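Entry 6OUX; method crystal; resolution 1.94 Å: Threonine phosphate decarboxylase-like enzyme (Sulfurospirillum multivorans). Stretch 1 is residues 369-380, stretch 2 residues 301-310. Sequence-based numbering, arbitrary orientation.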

# COMPACT_ATOMS: atom_id res chain seq x y z
N ARG A 369 9.30 -8.79 -24.58
CA ARG A 369 8.01 -9.22 -24.02
C ARG A 369 6.96 -8.20 -24.39
O ARG A 369 7.12 -7.01 -24.07
CB ARG A 369 8.05 -9.32 -22.51
CG ARG A 369 6.85 -10.12 -21.94
CD ARG A 369 6.70 -9.90 -20.47
NE ARG A 369 6.42 -8.51 -20.12
CZ ARG A 369 6.33 -8.08 -18.87
NH1 ARG A 369 6.49 -8.92 -17.88
NH2 ARG A 369 6.06 -6.82 -18.60
N ILE A 370 5.88 -8.66 -25.04
CA ILE A 370 4.81 -7.73 -25.47
C ILE A 370 3.49 -8.09 -24.78
O ILE A 370 3.02 -9.18 -24.90
CB ILE A 370 4.55 -7.79 -27.01
CG1 ILE A 370 5.89 -7.71 -27.77
CG2 ILE A 370 3.57 -6.68 -27.42
CD1 ILE A 370 5.78 -7.83 -29.27
N ALA A 371 2.90 -7.13 -24.08
CA ALA A 371 1.62 -7.36 -23.43
C ALA A 371 0.51 -7.31 -24.47
O ALA A 371 0.56 -6.46 -25.38
CB ALA A 371 1.37 -6.28 -22.40
N GLY A 372 -0.48 -8.17 -24.36
CA GLY A 372 -1.56 -8.22 -25.34
C GLY A 372 -2.48 -7.07 -25.04
O GLY A 372 -2.75 -6.80 -23.86
N ARG A 373 -2.82 -6.30 -26.09
CA ARG A 373 -3.72 -5.15 -25.95
C ARG A 373 -5.12 -5.41 -26.58
O ARG A 373 -5.58 -6.56 -26.65
CB ARG A 373 -3.05 -3.90 -26.54
CG ARG A 373 -1.69 -3.57 -25.97
CD ARG A 373 -1.54 -3.77 -24.48
NE ARG A 373 -2.41 -2.92 -23.71
CZ ARG A 373 -2.75 -3.16 -22.44
NH1 ARG A 373 -2.26 -4.23 -21.76
NH2 ARG A 373 -3.59 -2.31 -21.85
N THR A 374 -5.79 -4.36 -27.03
CA THR A 374 -7.04 -4.52 -27.71
C THR A 374 -6.71 -5.02 -29.13
O THR A 374 -5.54 -4.93 -29.59
CB THR A 374 -7.79 -3.16 -27.83
OG1 THR A 374 -7.01 -2.23 -28.60
CG2 THR A 374 -8.06 -2.53 -26.44
N ARG A 375 -7.74 -5.45 -29.85
CA ARG A 375 -7.56 -5.91 -31.22
C ARG A 375 -6.91 -4.87 -32.09
O ARG A 375 -6.03 -5.21 -32.86
CB ARG A 375 -8.85 -6.48 -31.87
CG ARG A 375 -8.58 -7.19 -33.22
CD ARG A 375 -9.82 -7.57 -34.02
NE ARG A 375 -10.63 -8.52 -33.27
CZ ARG A 375 -11.89 -8.33 -32.86
NH1 ARG A 375 -12.56 -7.20 -33.16
NH2 ARG A 375 -12.48 -9.26 -32.14
N GLU A 376 -7.35 -3.60 -31.99
CA GLU A 376 -6.80 -2.53 -32.82
C GLU A 376 -5.32 -2.29 -32.52
O GLU A 376 -4.50 -2.16 -33.41
CB GLU A 376 -7.59 -1.22 -32.59
CG GLU A 376 -8.37 -0.78 -33.84
CD GLU A 376 -9.59 0.05 -33.47
OE1 GLU A 376 -9.59 1.28 -33.76
OE2 GLU A 376 -10.55 -0.55 -32.90
N GLU A 377 -5.00 -2.26 -31.23
CA GLU A 377 -3.63 -2.05 -30.81
C GLU A 377 -2.76 -3.24 -31.23
O GLU A 377 -1.62 -3.03 -31.70
CB GLU A 377 -3.57 -1.75 -29.33
CG GLU A 377 -4.16 -0.38 -29.00
CD GLU A 377 -4.09 -0.03 -27.56
OE1 GLU A 377 -3.88 1.12 -27.22
OE2 GLU A 377 -4.34 -0.89 -26.73
N ASN A 378 -3.23 -4.47 -31.07
CA ASN A 378 -2.46 -5.61 -31.49
C ASN A 378 -2.15 -5.53 -32.96
O ASN A 378 -1.05 -5.84 -33.36
CB ASN A 378 -3.12 -6.95 -31.15
CG ASN A 378 -3.15 -7.21 -29.61
OD1 ASN A 378 -2.40 -6.57 -28.87
ND2 ASN A 378 -4.07 -7.99 -29.16
N ASN A 379 -3.12 -5.08 -33.78
CA ASN A 379 -2.89 -5.04 -35.22
C ASN A 379 -1.74 -4.08 -35.52
O ASN A 379 -0.88 -4.40 -36.33
CB ASN A 379 -4.20 -4.63 -35.93
CG ASN A 379 -4.14 -4.82 -37.44
OD1 ASN A 379 -3.89 -5.92 -37.95
ND2 ASN A 379 -4.41 -3.73 -38.19
N CYS A 380 -1.72 -2.93 -34.84
CA CYS A 380 -0.67 -1.93 -34.99
C CYS A 380 0.72 -2.49 -34.62
O CYS A 380 1.73 -2.28 -35.29
CB CYS A 380 -0.95 -0.70 -34.10
SG CYS A 380 -2.37 0.30 -34.67
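Stretch 2 301-310: QYIKEMCRFK

Helix 301-310 packs against the strand, loop and helix of residues 369-380. Stretch 2 is helical throughout and belongs to a longer helix. It runs nearly parallel to helix 375-380, with 13° between their N-to-C directions and a closest axial approach of 10.3 Å. The backbones are in register at Gly-372 with Met-306 (CA to CA, 6.0 Å), Arg-375 with Glu-305 (6.4 Å) and Asn-378 with Phe-309 (6.3 Å); together the stretches bury 529 Å².

Two hydrogen bonds cross the contact: the Tyr-302 side chain (chi1 t) leaves its helix sideways, but its end reaches the loop, where OH donates to Gly-372 O at 2.7 Å. Asn-378 ND2 donates to Glu-305 OE2 at 2.8 Å and nearly straight (166°), while Asn-378 OD1 accepts from Arg-373 N at 2.8 Å, so one amide ties the loop and both helices together.

Among the charged groups, Glu-305 (t, p) points toward stretch 1. Its OE2 also forms a salt bridge with Arg-308 NH2 (2.7 Å) in its own helix, and its OE1 forms a longer one with Arg-375 NE (3.5 Å). Water 1 also links Glu-305 and Arg-375, donating to Glu-305 OE1 at 2.4 Å and accepting from Arg-375 NH2 at 2.9 Å. The carboxylate binds two arginines whose like charges come close, Arg-375 NE to Arg-308 NE being 4.5 Å. Arg-375 CG lies over one face of the Arg-308 guanidinium, 3.5 Å from NH2.

The apolar packing centres on Phe-309, the residue most covered by stretch 1, which carries Asn-378 CG over one ring face, with Asn-378 CB 3.4 Å from Phe-309 CD1. Ile-370 CG2 meets the ring edge, 4.0 Å from Phe-309 CZ. Gly-372 CA sits 3.5 Å from Met-306 SD; an ideal CB there would fall 2.1 Å from Met-306 SD, so the close approach depends on the absent side chain.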

# COMPACT_ATOMS: atom_id res chain seq x y z
N GLN A 301 -13.17 -12.78 -23.83
CA GLN A 301 -12.90 -11.93 -24.96
C GLN A 301 -11.42 -11.66 -25.10
O GLN A 301 -10.87 -11.70 -26.23
CB GLN A 301 -13.68 -10.62 -24.77
CG GLN A 301 -13.47 -9.51 -25.75
CD GLN A 301 -14.31 -8.29 -25.39
OE1 GLN A 301 -14.59 -8.03 -24.20
NE2 GLN A 301 -14.68 -7.53 -26.38
N TYR A 302 -10.78 -11.33 -23.98
CA TYR A 302 -9.34 -11.12 -23.97
C TYR A 302 -8.52 -12.39 -24.35
O TYR A 302 -7.56 -12.29 -25.11
CB TYR A 302 -8.86 -10.57 -22.63
CG TYR A 302 -7.41 -10.15 -22.67
CD1 TYR A 302 -6.97 -9.06 -23.37
CD2 TYR A 302 -6.46 -10.90 -22.03
CE1 TYR A 302 -5.62 -8.71 -23.42
CE2 TYR A 302 -5.12 -10.56 -22.07
CZ TYR A 302 -4.71 -9.44 -22.72
OH TYR A 302 -3.36 -9.17 -22.71
N ILE A 303 -8.87 -13.54 -23.83
CA ILE A 303 -8.18 -14.76 -24.25
C ILE A 303 -8.34 -14.98 -25.77
O ILE A 303 -7.35 -15.36 -26.48
CB ILE A 303 -8.72 -15.98 -23.51
CG1 ILE A 303 -8.34 -15.91 -22.04
CG2 ILE A 303 -8.31 -17.31 -24.13
CD1 ILE A 303 -9.04 -16.95 -21.20
N LYS A 304 -9.54 -14.72 -26.30
CA LYS A 304 -9.77 -14.91 -27.74
C LYS A 304 -8.92 -13.96 -28.53
O LYS A 304 -8.29 -14.35 -29.52
CB LYS A 304 -11.24 -14.84 -28.15
CG LYS A 304 -12.04 -16.05 -27.66
CD LYS A 304 -13.53 -15.93 -27.99
CE LYS A 304 -14.30 -16.94 -27.13
NZ LYS A 304 -15.76 -16.68 -27.11
N GLU A 305 -8.78 -12.71 -28.06
CA GLU A 305 -7.91 -11.83 -28.73
C GLU A 305 -6.42 -12.23 -28.64
O GLU A 305 -5.73 -12.05 -29.63
CB GLU A 305 -8.16 -10.38 -28.27
CG GLU A 305 -7.32 -9.30 -28.86
CD GLU A 305 -7.18 -9.34 -30.38
OE1 GLU A 305 -8.22 -9.67 -31.03
OE2 GLU A 305 -6.03 -9.05 -30.90
N MET A 306 -5.93 -12.60 -27.44
CA MET A 306 -4.56 -13.07 -27.26
C MET A 306 -4.25 -14.20 -28.25
O MET A 306 -3.14 -14.27 -28.79
CB MET A 306 -4.32 -13.64 -25.85
CG MET A 306 -3.95 -12.62 -24.78
SD MET A 306 -2.47 -11.63 -25.04
CE MET A 306 -1.33 -12.59 -25.70
N CYS A 307 -5.16 -15.15 -28.38
CA CYS A 307 -4.99 -16.24 -29.36
C CYS A 307 -4.82 -15.66 -30.77
O CYS A 307 -3.91 -16.04 -31.49
CB CYS A 307 -6.14 -17.19 -29.29
SG CYS A 307 -6.16 -18.20 -27.80
N ARG A 308 -5.64 -14.68 -31.13
CA ARG A 308 -5.53 -14.04 -32.44
C ARG A 308 -4.22 -13.27 -32.65
O ARG A 308 -3.60 -13.37 -33.69
CB ARG A 308 -6.75 -13.17 -32.66
CG ARG A 308 -6.94 -12.66 -34.07
CD ARG A 308 -7.70 -11.32 -34.05
NE ARG A 308 -7.04 -10.48 -35.04
CZ ARG A 308 -6.12 -9.53 -34.84
NH1 ARG A 308 -5.63 -8.91 -35.90
NH2 ARG A 308 -5.74 -9.14 -33.63
N PHE A 309 -3.82 -12.50 -31.65
CA PHE A 309 -2.58 -11.86 -31.64
C PHE A 309 -1.39 -12.86 -31.82
O PHE A 309 -0.49 -12.61 -32.65
CB PHE A 309 -2.46 -11.07 -30.32
CG PHE A 309 -1.25 -10.21 -30.19
CD1 PHE A 309 -0.81 -9.39 -31.24
CD2 PHE A 309 -0.62 -10.08 -28.95
CE1 PHE A 309 0.28 -8.57 -31.07
CE2 PHE A 309 0.44 -9.21 -28.78
CZ PHE A 309 0.88 -8.46 -29.84
N LYS A 310 -1.36 -13.93 -31.04
CA LYS A 310 -0.28 -14.93 -31.16
C LYS A 310 -0.20 -15.54 -32.55
O LYS A 310 0.87 -15.73 -33.07
CB LYS A 310 -0.45 -16.07 -30.17
CG LYS A 310 -0.19 -15.60 -28.77
CD LYS A 310 -0.38 -16.72 -27.78
CE LYS A 310 -1.79 -16.95 -27.38
NZ LYS A 310 -1.85 -18.11 -26.45
O HOH W 1 -10.41 -10.61 -30.69